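Local coordinates for protein glutathione synthetase-like effector 30 (Gpa-GSS30-apo) (Globodera pallida, PDB 5OET) that probably acts as an effector of a plant-parasitic nematode, evolved from glutathione synthetase, the ATP-dependent ligase that joins gamma-glutamylcysteine to glycine, at residues 479-484 with 488-493; 120-125 with 343-348; 228-233 with 270-275; 109-114 with 375-380; 264-269 with 279-284. All coordinates share one frame; numbering follows the deposited sequence.

Interaction 1 (479-484 with 488-493); sequences GCLLGN and GKVSYF
With CG anti to its own carbonyl carbon (chi1 -67°), F493 lays its ring alongside L481, both side chains pointing the same way, while V490 holds CG1 anti to its backbone N (chi1 169°) and crosses L481 at about a right angle. L481 CD2 therefore meets both: it lies 3.2 Å from F493 CE1, approaching the ring obliquely, and 3.3 Å from V490 CG1, which itself sits over one face of the phenyl, toward the rim. On the other face of the sheet L482 CB packs 3.6 Å from Y492 CB. These strands are the antiparallel arms of the hairpin 469-484/490-504. L482 N donates to Y492 O at 2.8 Å, and N484 N to K489 O at 2.9 Å, almost straight. Two bulges shift the register. G488, with positive phi, and K489 both face N484, a G1 bulge beside the turn; S491 and Y492 both face L482, a classic bulge. At the second, L482 O takes three donors: S491 N at 2.9 Å, Y492 N at 3.3 Å in the carbonyl plane on a lone pair, and S491 OG at 3.1 Å, well above that plane. C480 adds a disulfide to C164 on the adjoining strand 160-173. Three donors grip L482 O, which belongs to a buried residue, and tie the S491 hydroxyl into the bulge, while apolar contacts line both faces.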
# COMPACT_ATOMS: atom_id res chain seq x y z
N GLY A 479 11.18 -0.46 21.04
CA GLY A 479 11.03 0.69 21.93
C GLY A 479 12.05 1.78 21.67
O GLY A 479 13.19 1.49 21.27
N CYS A 480 11.67 3.04 21.88
CA CYS A 480 12.59 4.16 21.70
C CYS A 480 12.70 5.04 22.93
O CYS A 480 11.76 5.19 23.68
CB CYS A 480 12.20 5.07 20.53
SG CYS A 480 12.00 4.25 18.95
N LEU A 481 13.87 5.66 23.03
CA LEU A 481 14.22 6.65 24.04
C LEU A 481 14.54 7.98 23.37
O LEU A 481 14.95 8.03 22.21
CB LEU A 481 15.53 6.24 24.72
CG LEU A 481 15.54 5.42 25.96
CD1 LEU A 481 16.94 5.41 26.57
CD2 LEU A 481 14.53 6.02 26.89
N LEU A 482 14.39 9.04 24.14
CA LEU A 482 15.10 10.28 23.89
C LEU A 482 15.82 10.67 25.19
O LEU A 482 15.18 10.89 26.24
CB LEU A 482 14.13 11.36 23.46
CG LEU A 482 14.71 12.39 22.54
CD1 LEU A 482 15.24 11.75 21.26
CD2 LEU A 482 13.62 13.42 22.28
N GLY A 483 17.14 10.75 25.13
CA GLY A 483 17.93 10.90 26.34
C GLY A 483 19.16 11.74 26.14
O GLY A 483 19.61 11.91 25.01
N ASN A 484 19.67 12.27 27.25
CA ASN A 484 20.84 13.14 27.25
C ASN A 484 22.01 12.34 27.76
O ASN A 484 21.99 11.88 28.89
CB ASN A 484 20.59 14.35 28.15
CG ASN A 484 21.79 15.27 28.24
OD1 ASN A 484 22.90 14.86 28.58
ND2 ASN A 484 21.57 16.54 27.96
N GLY A 488 22.79 11.48 31.50
CA GLY A 488 22.17 10.15 31.57
C GLY A 488 20.68 10.17 31.93
O GLY A 488 20.11 9.14 32.27
N LYS A 489 20.06 11.35 31.82
CA LYS A 489 18.63 11.53 32.06
C LYS A 489 17.86 11.24 30.78
O LYS A 489 18.28 11.64 29.70
CB LYS A 489 18.35 12.99 32.47
CG LYS A 489 16.97 13.24 33.12
CD LYS A 489 16.20 14.46 32.58
CE LYS A 489 16.74 15.78 33.12
NZ LYS A 489 16.37 16.04 34.55
N VAL A 490 16.70 10.61 30.93
CA VAL A 490 15.79 10.32 29.82
C VAL A 490 14.61 11.28 29.90
O VAL A 490 14.02 11.44 30.95
CB VAL A 490 15.30 8.87 29.90
CG1 VAL A 490 14.16 8.61 28.92
CG2 VAL A 490 16.46 7.91 29.68
N SER A 491 14.28 11.91 28.78
CA SER A 491 13.16 12.86 28.70
C SER A 491 11.92 12.30 28.00
O SER A 491 10.83 12.85 28.13
CB SER A 491 13.62 14.12 27.97
OG SER A 491 14.09 13.79 26.68
N TYR A 492 12.08 11.21 27.27
CA TYR A 492 10.98 10.66 26.52
C TYR A 492 11.13 9.14 26.35
O TYR A 492 12.20 8.68 25.92
CB TYR A 492 10.91 11.35 25.17
CG TYR A 492 9.77 10.86 24.33
CD1 TYR A 492 8.48 11.27 24.60
CD2 TYR A 492 9.99 9.97 23.27
CE1 TYR A 492 7.42 10.83 23.84
CE2 TYR A 492 8.93 9.51 22.50
CZ TYR A 492 7.64 9.95 22.79
OH TYR A 492 6.57 9.52 22.04
N PHE A 493 10.08 8.40 26.72
CA PHE A 493 9.93 6.98 26.36
C PHE A 493 8.77 6.83 25.37
O PHE A 493 7.64 7.22 25.67
CB PHE A 493 9.61 6.12 27.58
CG PHE A 493 10.73 6.02 28.59
CD1 PHE A 493 11.73 5.06 28.44
CD2 PHE A 493 10.75 6.83 29.72
CE1 PHE A 493 12.74 4.94 29.37
CE2 PHE A 493 11.76 6.72 30.66
CZ PHE A 493 12.76 5.77 30.47

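Interaction 2 (120-125 with 343-348); sequences CDYEFL and FALSHT
L125 packs on L345 and S346 with every branch of its side chain in use. Its CB touches L345 CD2 at 3.8 Å. From there CG turns anti to the carbonyl carbon (chi1 -65°), which carries both methyls forward over S346: CD1 and CD2 each lie 3.8 Å from S346 CB, so the serine methylene faces the fork of the leucine. CD1 also comes within 4.0 Å of L345 CB. The L345 methyl CD2 has a second neighbour, Y122 CE1 at 3.8 Å, met at the edge of the ring and near its plane; the two side chains cross at about a right angle. Away from this apolar contact the tyrosine hydroxyl bonds to D149, and S346 OG turns to S119 and to H347 ND1, which lies 2.9 Å from it. H347 ND1 also donates to F343 O at 2.8 Å, tying the ring to the backbone four residues back. I141 and L144 of helix 141-150 cover L345. The contact thus sets the beginning of helix 122-127, through Y122 and L125, against a type I beta turn, L345 to T348, that leads into helix 349-354.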
# COMPACT_ATOMS: atom_id res chain seq x y z
N CYS A 120 26.40 5.68 27.78
CA CYS A 120 26.91 6.88 28.47
C CYS A 120 28.23 6.69 29.23
O CYS A 120 28.70 7.63 29.85
CB CYS A 120 25.85 7.41 29.46
SG CYS A 120 24.28 7.92 28.72
N ASP A 121 28.81 5.49 29.22
CA ASP A 121 30.01 5.15 30.01
C ASP A 121 31.06 4.53 29.09
O ASP A 121 31.25 3.31 29.08
CB ASP A 121 29.63 4.19 31.16
CG ASP A 121 30.76 4.00 32.20
OD1 ASP A 121 31.90 4.47 31.99
OD2 ASP A 121 30.49 3.37 33.26
N TYR A 122 31.72 5.39 28.30
CA TYR A 122 32.72 4.97 27.31
C TYR A 122 33.85 4.11 27.89
O TYR A 122 34.26 3.11 27.28
CB TYR A 122 33.33 6.19 26.59
CG TYR A 122 34.20 5.86 25.38
CD1 TYR A 122 33.82 4.88 24.46
CD2 TYR A 122 35.37 6.55 25.14
CE1 TYR A 122 34.59 4.58 23.34
CE2 TYR A 122 36.15 6.27 24.01
CZ TYR A 122 35.75 5.28 23.12
OH TYR A 122 36.49 4.97 22.00
N GLU A 123 34.36 4.49 29.05
CA GLU A 123 35.37 3.66 29.69
C GLU A 123 34.86 2.23 30.02
O GLU A 123 35.63 1.28 29.88
CB GLU A 123 36.07 4.39 30.86
CG GLU A 123 37.47 4.90 30.48
CD GLU A 123 38.50 3.76 30.37
OE1 GLU A 123 38.97 3.47 29.24
OE2 GLU A 123 38.83 3.13 31.42
N PHE A 124 33.58 2.07 30.38
CA PHE A 124 33.04 0.73 30.62
C PHE A 124 33.04 -0.11 29.35
O PHE A 124 33.47 -1.27 29.37
CB PHE A 124 31.61 0.77 31.19
CG PHE A 124 31.00 -0.59 31.33
CD1 PHE A 124 31.48 -1.48 32.29
CD2 PHE A 124 29.99 -1.01 30.48
CE1 PHE A 124 30.94 -2.76 32.41
CE2 PHE A 124 29.44 -2.28 30.60
CZ PHE A 124 29.91 -3.16 31.57
N LEU A 125 32.56 0.48 28.26
CA LEU A 125 32.50 -0.19 26.96
C LEU A 125 33.90 -0.60 26.51
O LEU A 125 34.10 -1.75 26.13
CB LEU A 125 31.85 0.71 25.90
CG LEU A 125 30.37 1.10 26.06
CD1 LEU A 125 29.83 1.74 24.79
CD2 LEU A 125 29.53 -0.12 26.41
N PHE A 343 26.73 3.83 20.34
CA PHE A 343 25.76 2.76 20.58
C PHE A 343 26.08 1.50 19.81
O PHE A 343 25.71 0.41 20.26
CB PHE A 343 24.34 3.23 20.26
CG PHE A 343 23.75 4.09 21.31
CD1 PHE A 343 24.17 5.39 21.47
CD2 PHE A 343 22.79 3.61 22.16
CE1 PHE A 343 23.63 6.20 22.45
CE2 PHE A 343 22.24 4.41 23.13
CZ PHE A 343 22.66 5.71 23.28
N ALA A 344 26.76 1.63 18.67
CA ALA A 344 27.25 0.46 17.94
C ALA A 344 28.24 -0.37 18.77
O ALA A 344 28.26 -1.60 18.64
CB ALA A 344 27.90 0.87 16.63
N LEU A 345 29.05 0.30 19.60
CA LEU A 345 29.95 -0.38 20.52
C LEU A 345 29.19 -1.10 21.67
O LEU A 345 29.55 -2.20 22.09
CB LEU A 345 30.98 0.63 21.08
CG LEU A 345 32.19 0.10 21.84
CD1 LEU A 345 33.02 -0.84 20.99
CD2 LEU A 345 33.05 1.26 22.32
N SER A 346 28.11 -0.49 22.16
CA SER A 346 27.32 -1.12 23.23
C SER A 346 26.35 -2.20 22.74
O SER A 346 25.65 -2.80 23.55
CB SER A 346 26.54 -0.05 24.03
OG SER A 346 25.34 0.34 23.39
N HIS A 347 26.29 -2.46 21.44
CA HIS A 347 25.41 -3.51 20.90
C HIS A 347 26.16 -4.62 20.17
O HIS A 347 25.57 -5.43 19.46
CB HIS A 347 24.34 -2.88 20.01
CG HIS A 347 23.31 -2.12 20.76
ND1 HIS A 347 23.60 -1.00 21.51
CD2 HIS A 347 21.98 -2.33 20.89
CE1 HIS A 347 22.49 -0.55 22.06
NE2 HIS A 347 21.49 -1.34 21.71
N THR A 348 27.47 -4.68 20.35
CA THR A 348 28.18 -5.86 19.89
C THR A 348 27.64 -7.06 20.64
O THR A 348 27.05 -6.93 21.72
CB THR A 348 29.71 -5.77 20.12
OG1 THR A 348 30.01 -5.71 21.53
CG2 THR A 348 30.31 -4.56 19.39

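Interaction 3 (228-233 with 270-275); sequences MAAETL and ESISTE
I272 belongs to the loop that leaves helix 259-270 through a type I beta turn, E270 to S273, and its side chain reaches back to A230 and E231 on helix 225-240. CG1 stands between the backbone N and the carbonyl carbon (chi1 73°), and the chain then runs extended to CD1, the one atom that does most of the touching. CD1 lies 3.7 Å from E231 CG and equally near E231 N, so the methyl rests against both the backbone and the first part of the glutamate side chain. It also approaches A230 CB at 4.0 Å. The E231 chain continues extended beyond CG and crosses I272 at about a right angle; its CG methylene meets the isoleucine while the carboxylate travels on to a salt bridge with R495 on strand 490-504. The contact is thus apolar at the junction and ionic at the far end of the same residue. Within the helix, T232 OG1 donates to M228 O at 2.9 Å, and T232 N reaches the same oxygen from the opposite face of its plane at 3.2 Å. At the start of the loop, E270 forms a salt bridge with R206 of the second subunit. Helix 225-240 lies between two layers here, with M228 and T232 turned to strands 469-484 and 490-504, and A229, A230 and L233 turned to helix 259-270, whose trailing loop holds I272.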
# COMPACT_ATOMS: atom_id res chain seq x y z
N MET A 228 5.08 5.10 16.34
CA MET A 228 6.06 5.15 17.42
C MET A 228 7.32 5.89 16.99
O MET A 228 7.82 6.76 17.71
CB MET A 228 6.46 3.72 17.81
CG MET A 228 7.62 3.63 18.80
SD MET A 228 8.58 2.12 18.68
CE MET A 228 9.44 2.31 17.13
N ALA A 229 7.85 5.47 15.83
CA ALA A 229 9.05 6.07 15.24
C ALA A 229 8.81 7.56 14.94
O ALA A 229 9.61 8.40 15.31
CB ALA A 229 9.46 5.32 13.99
N ALA A 230 7.68 7.86 14.30
CA ALA A 230 7.27 9.23 14.03
C ALA A 230 7.21 10.08 15.29
O ALA A 230 7.80 11.17 15.32
CB ALA A 230 5.93 9.25 13.32
N GLU A 231 6.54 9.59 16.33
CA GLU A 231 6.40 10.34 17.59
C GLU A 231 7.74 10.64 18.25
O GLU A 231 7.86 11.66 18.92
CB GLU A 231 5.52 9.60 18.60
CG GLU A 231 4.03 9.54 18.26
CD GLU A 231 3.24 8.53 19.13
OE1 GLU A 231 2.01 8.73 19.30
OE2 GLU A 231 3.83 7.52 19.64
N THR A 232 8.72 9.77 18.06
CA THR A 232 10.05 9.94 18.65
C THR A 232 10.91 10.92 17.84
O THR A 232 11.68 11.70 18.42
CB THR A 232 10.75 8.57 18.78
OG1 THR A 232 9.92 7.67 19.53
CG2 THR A 232 12.09 8.70 19.49
N LEU A 233 10.82 10.86 16.51
CA LEU A 233 11.45 11.86 15.63
C LEU A 233 10.91 13.28 15.85
O LEU A 233 11.68 14.23 15.91
CB LEU A 233 11.28 11.49 14.15
CG LEU A 233 12.19 10.37 13.60
CD1 LEU A 233 11.63 9.87 12.27
CD2 LEU A 233 13.63 10.84 13.44
N GLU A 270 3.51 13.37 9.31
CA GLU A 270 2.57 14.36 8.77
C GLU A 270 1.25 14.48 9.52
O GLU A 270 0.78 15.56 9.79
CB GLU A 270 2.21 13.99 7.33
CG GLU A 270 3.34 14.20 6.33
CD GLU A 270 3.15 13.41 5.06
OE1 GLU A 270 2.02 12.97 4.76
OE2 GLU A 270 4.15 13.24 4.33
N SER A 271 0.64 13.35 9.84
CA SER A 271 -0.67 13.35 10.50
C SER A 271 -0.62 13.48 12.04
O SER A 271 -1.66 13.45 12.67
CB SER A 271 -1.40 12.07 10.12
OG SER A 271 -0.71 10.95 10.65
N ILE A 272 0.57 13.60 12.64
CA ILE A 272 0.69 13.91 14.08
C ILE A 272 1.26 15.31 14.31
O ILE A 272 1.81 15.58 15.38
CB ILE A 272 1.49 12.83 14.87
CG1 ILE A 272 3.00 12.87 14.58
CG2 ILE A 272 0.94 11.43 14.60
CD1 ILE A 272 3.81 11.94 15.47
N SER A 273 1.11 16.21 13.34
CA SER A 273 1.51 17.61 13.52
C SER A 273 0.75 18.56 12.57
O SER A 273 0.14 18.09 11.61
CB SER A 273 3.01 17.74 13.29
OG SER A 273 3.47 18.95 13.90
N THR A 274 0.72 19.86 12.88
CA THR A 274 0.11 20.87 11.98
C THR A 274 1.13 21.47 11.00
O THR A 274 0.86 21.61 9.80
CB THR A 274 -0.52 22.08 12.73
OG1 THR A 274 -1.34 21.63 13.81
CG2 THR A 274 -1.35 22.97 11.77
N GLU A 275 2.27 21.88 11.54
CA GLU A 275 3.27 22.59 10.76
C GLU A 275 4.07 21.46 10.16
O GLU A 275 4.81 20.76 10.85
CB GLU A 275 4.12 23.56 11.60
CG GLU A 275 4.84 24.71 10.86
CD GLU A 275 3.95 25.87 10.47
OE1 GLU A 275 2.78 25.67 10.08
OE2 GLU A 275 4.45 27.01 10.52

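Interaction 4 (109-114 with 375-380); sequences KAMLLL and EAIRKV
I377 extends its CG1-CD1 branch to helix 98-119, with CG1 anti to the carbonyl carbon (chi1 -69°) and the chain extended from there, so that CD1 reaches A110 and L114. CD1 lies 3.7 Å from A110 O and 4.0 Å from A110 CB, meeting backbone and side chain of one residue together. L114, one turn further along, and M111 both cross I377 obliquely. With CG anti to the backbone N (chi1 169°), L114 places its CD2 4.0 Å from I377 CD1, and its CB comes to 4.2 Å from the same methyl. The chain of M111, bent at both chi2 and chi3, brings SD to 4.2 Å from I377 CG1, the branch carbon that is also 4.0 Å from A110 CB. I377 touches V107 as well, and so sits over a four-residue hollow of V107, A110, M111 and L114 with i, i+3, i+4, i+7 spacing, resembling a single knob in a hole, although the helices are nearly perpendicular. They cross at -97° with axes 9.9 Å apart at closest approach, so this single residue does most of the joining. All four residues that touch across the two segments are buried. Around this point L114 leans also on F355 and F364, and I377 on F365, residues of loops that close over the contact. V380, one turn beyond I377, packs on Y169 and L181 of the neighbouring strands 160-173 and 179-188.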
# COMPACT_ATOMS: atom_id res chain seq x y z
N LYS A 109 11.32 -1.41 28.56
CA LYS A 109 11.76 -0.19 29.26
C LYS A 109 13.13 -0.40 29.95
O LYS A 109 14.06 0.38 29.76
CB LYS A 109 10.69 0.24 30.26
CG LYS A 109 10.81 1.65 30.80
CD LYS A 109 10.03 1.82 32.10
CE LYS A 109 10.36 3.12 32.82
NZ LYS A 109 9.84 4.32 32.11
N ALA A 110 13.24 -1.49 30.70
CA ALA A 110 14.50 -1.88 31.36
C ALA A 110 15.64 -2.11 30.37
O ALA A 110 16.79 -1.74 30.62
CB ALA A 110 14.29 -3.15 32.17
N MET A 111 15.30 -2.73 29.25
CA MET A 111 16.30 -3.08 28.25
C MET A 111 16.89 -1.83 27.57
O MET A 111 18.11 -1.74 27.36
CB MET A 111 15.68 -4.02 27.21
CG MET A 111 16.68 -5.02 26.68
SD MET A 111 16.79 -6.45 27.76
CE MET A 111 18.53 -6.87 27.49
N LEU A 112 16.05 -0.84 27.25
CA LEU A 112 16.55 0.44 26.75
C LEU A 112 17.41 1.14 27.80
O LEU A 112 18.51 1.59 27.50
CB LEU A 112 15.40 1.35 26.32
CG LEU A 112 14.50 0.89 25.17
CD1 LEU A 112 13.32 1.83 24.98
CD2 LEU A 112 15.31 0.79 23.90
N LEU A 113 16.94 1.21 29.03
CA LEU A 113 17.70 1.87 30.08
C LEU A 113 19.08 1.29 30.31
O LEU A 113 20.01 2.02 30.54
CB LEU A 113 16.92 1.91 31.41
CG LEU A 113 15.76 2.90 31.52
CD1 LEU A 113 15.24 2.94 32.95
CD2 LEU A 113 16.18 4.30 31.08
N LEU A 114 19.24 -0.03 30.23
CA LEU A 114 20.56 -0.66 30.42
C LEU A 114 21.56 -0.30 29.31
O LEU A 114 22.69 0.03 29.59
CB LEU A 114 20.41 -2.18 30.49
CG LEU A 114 21.68 -3.02 30.42
CD1 LEU A 114 22.60 -2.69 31.57
CD2 LEU A 114 21.36 -4.50 30.42
N GLU A 375 16.36 -7.76 37.57
CA GLU A 375 15.96 -9.18 37.69
C GLU A 375 15.13 -9.64 36.49
O GLU A 375 15.35 -10.73 35.96
CB GLU A 375 15.21 -9.44 38.99
CG GLU A 375 16.06 -9.21 40.23
CD GLU A 375 15.45 -9.74 41.52
OE1 GLU A 375 14.23 -10.04 41.54
OE2 GLU A 375 16.19 -9.86 42.54
N ALA A 376 14.20 -8.79 36.07
CA ALA A 376 13.47 -8.95 34.81
C ALA A 376 14.38 -9.23 33.64
O ALA A 376 14.11 -10.13 32.85
CB ALA A 376 12.63 -7.72 34.51
N ILE A 377 15.46 -8.44 33.53
CA ILE A 377 16.50 -8.66 32.51
C ILE A 377 17.23 -10.00 32.70
O ILE A 377 17.47 -10.69 31.73
CB ILE A 377 17.53 -7.52 32.48
CG1 ILE A 377 16.88 -6.25 31.94
CG2 ILE A 377 18.72 -7.86 31.59
CD1 ILE A 377 17.76 -5.03 31.99
N ARG A 378 17.59 -10.36 33.94
CA ARG A 378 18.28 -11.62 34.17
C ARG A 378 17.45 -12.81 33.74
O ARG A 378 18.01 -13.75 33.20
CB ARG A 378 18.72 -11.79 35.62
CG ARG A 378 19.80 -10.81 36.08
CD ARG A 378 21.11 -11.01 35.34
NE ARG A 378 22.23 -10.28 35.92
CZ ARG A 378 23.46 -10.27 35.39
NH1 ARG A 378 23.74 -10.93 34.28
NH2 ARG A 378 24.43 -9.58 35.99
N LYS A 379 16.13 -12.77 33.96
CA LYS A 379 15.20 -13.87 33.55
C LYS A 379 15.30 -14.27 32.06
O LYS A 379 15.20 -15.45 31.73
CB LYS A 379 13.75 -13.51 33.86
CG LYS A 379 13.15 -14.13 35.11
CD LYS A 379 11.90 -13.34 35.56
CE LYS A 379 10.84 -14.18 36.28
NZ LYS A 379 11.27 -14.70 37.62
N VAL A 380 15.49 -13.28 31.17
CA VAL A 380 15.55 -13.53 29.71
C VAL A 380 16.95 -13.76 29.12
O VAL A 380 17.06 -14.09 27.94
CB VAL A 380 14.85 -12.39 28.90
CG1 VAL A 380 13.48 -12.06 29.49
CG2 VAL A 380 15.70 -11.13 28.85

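Interaction 5 (264-269 with 279-284); sequences QITHQL and CRFITI
The helix segment 264-269 and the strand 279-283 run antiparallel, at 170° between their directions, with their axes 10.8 Å apart at closest approach, so side chains bridge the gap between them. T266 uses its methyl: OG1 stands between the backbone N and the carbonyl carbon (chi1 67°) and bonds to R263 O in the preceding turn, which leaves CG2 directed at the strand. There CG2 meets the edge of the F281 ring, in its plane, 3.9 Å from both CE1 and CZ of F281, the two side chains coming from opposite directions. The same methyl lies 3.9 Å from C279 SG. C279 turns its sulfur anti to its own carbonyl carbon (chi1 -67°), and L269 CD2 touches it at 3.5 Å, the nearest approach between the segments; the sulfur touches the methyls of T266 and L269, which meet it from directions about a right angle apart. These elements complete a beta-alpha-beta unit, strand 246-251, helix 259-270 and strand 279-283, with the two strands parallel and adjacent, consistent with the Rossmann-like sheet of this family. C279 and F281 share the face of the strand turned to the helix, where F281 stacks on F249 of the neighbouring strand and takes a cation-pi contact from R263. R280, between them, projects to the other side and makes a salt bridge with E49 of the second subunit. On the helix, L269 also leans on Y234 of helix 225-240.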
# COMPACT_ATOMS: atom_id res chain seq x y z
N GLN A 264 7.14 5.60 4.95
CA GLN A 264 5.94 5.30 5.74
C GLN A 264 6.00 5.90 7.12
O GLN A 264 4.96 6.21 7.68
CB GLN A 264 5.71 3.78 5.83
CG GLN A 264 5.14 3.20 4.54
CD GLN A 264 5.36 1.71 4.38
OE1 GLN A 264 5.16 1.18 3.29
NE2 GLN A 264 5.76 1.03 5.44
N ILE A 265 7.20 6.08 7.65
CA ILE A 265 7.37 6.81 8.92
C ILE A 265 6.89 8.24 8.72
O ILE A 265 6.15 8.75 9.55
CB ILE A 265 8.81 6.76 9.48
CG1 ILE A 265 9.13 5.35 9.95
CG2 ILE A 265 8.97 7.66 10.68
CD1 ILE A 265 10.59 5.02 10.02
N THR A 266 7.29 8.86 7.60
CA THR A 266 6.93 10.25 7.31
C THR A 266 5.45 10.42 7.06
O THR A 266 4.91 11.49 7.32
CB THR A 266 7.68 10.84 6.09
OG1 THR A 266 7.25 10.18 4.89
CG2 THR A 266 9.20 10.71 6.26
N HIS A 267 4.78 9.39 6.56
CA HIS A 267 3.32 9.47 6.36
C HIS A 267 2.65 9.58 7.72
O HIS A 267 1.65 10.26 7.85
CB HIS A 267 2.76 8.30 5.56
CG HIS A 267 3.42 8.09 4.24
ND1 HIS A 267 3.44 6.86 3.61
CD2 HIS A 267 4.11 8.93 3.44
CE1 HIS A 267 4.12 6.96 2.47
NE2 HIS A 267 4.54 8.21 2.35
N GLN A 268 3.21 8.94 8.74
CA GLN A 268 2.71 9.11 10.11
C GLN A 268 3.10 10.44 10.74
O GLN A 268 2.32 11.03 11.48
CB GLN A 268 3.14 7.94 11.00
CG GLN A 268 2.44 6.62 10.67
CD GLN A 268 0.94 6.73 10.77
OE1 GLN A 268 0.40 7.16 11.79
NE2 GLN A 268 0.25 6.40 9.68
N LEU A 269 4.31 10.92 10.48
CA LEU A 269 4.81 12.20 11.02
C LEU A 269 3.94 13.38 10.58
O LEU A 269 3.67 14.27 11.37
CB LEU A 269 6.26 12.42 10.60
CG LEU A 269 7.02 13.60 11.18
CD1 LEU A 269 7.06 13.55 12.69
CD2 LEU A 269 8.45 13.63 10.64
N CYS A 279 11.15 16.73 5.79
CA CYS A 279 12.00 15.57 5.87
C CYS A 279 12.72 15.53 4.54
O CYS A 279 12.07 15.56 3.50
CB CYS A 279 11.13 14.32 6.05
SG CYS A 279 10.25 14.24 7.65
N ARG A 280 14.04 15.44 4.55
CA ARG A 280 14.79 15.49 3.32
C ARG A 280 15.49 14.17 3.07
O ARG A 280 16.27 13.73 3.89
CB ARG A 280 15.77 16.66 3.37
CG ARG A 280 15.08 17.99 3.56
CD ARG A 280 14.31 18.45 2.31
NE ARG A 280 14.91 19.69 1.81
CZ ARG A 280 15.71 19.82 0.74
NH1 ARG A 280 16.03 18.80 -0.04
NH2 ARG A 280 16.20 21.01 0.46
N PHE A 281 15.18 13.53 1.95
CA PHE A 281 15.72 12.21 1.62
C PHE A 281 16.94 12.35 0.73
O PHE A 281 16.82 12.81 -0.40
CB PHE A 281 14.68 11.34 0.93
CG PHE A 281 13.72 10.73 1.88
CD1 PHE A 281 12.87 11.54 2.63
CD2 PHE A 281 13.70 9.36 2.08
CE1 PHE A 281 12.00 10.99 3.54
CE2 PHE A 281 12.83 8.80 2.99
CZ PHE A 281 11.97 9.62 3.72
N ILE A 282 18.08 11.92 1.26
CA ILE A 282 19.37 12.06 0.59
C ILE A 282 20.10 10.70 0.66
O ILE A 282 19.98 10.00 1.67
CB ILE A 282 20.18 13.24 1.24
CG1 ILE A 282 21.16 13.84 0.26
CG2 ILE A 282 20.92 12.83 2.52
CD1 ILE A 282 21.99 14.96 0.87
N THR A 283 20.80 10.29 -0.40
CA THR A 283 21.71 9.15 -0.26
C THR A 283 22.99 9.63 0.34
O THR A 283 23.28 10.83 0.34
CB THR A 283 22.09 8.44 -1.56
OG1 THR A 283 22.87 9.29 -2.38
CG2 THR A 283 20.89 7.99 -2.30
N ILE A 284 23.78 8.68 0.83
CA ILE A 284 25.08 8.97 1.40
C ILE A 284 26.10 9.43 0.35
O ILE A 284 26.98 10.21 0.69
CB ILE A 284 25.60 7.79 2.26
CG1 ILE A 284 26.67 8.27 3.25
CG2 ILE A 284 26.11 6.65 1.38
CD1 ILE A 284 27.09 7.22 4.22

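Interactions 3 and 5, with centres about 11 Å apart, interlock along the chain and share helix 259-270 with its trailing loop; both have residues that reach the second subunit. Interaction 1 is the hub: its hairpin touches helix 225-240 of interaction 3 on one face and helix 98-119 of interaction 4 on the other, and it comes last in the chain, its centre 16 or 17 Å from those of interactions 2, 3 and 4. Interaction 4 closes the longest loop, within which 2, 3 and 5 are nested. Centres 4 and 5 lie about 31 Å apart, on opposite sides of the chain centre, with the hairpin of interaction 1 between helix 225-240 and helix 98-119.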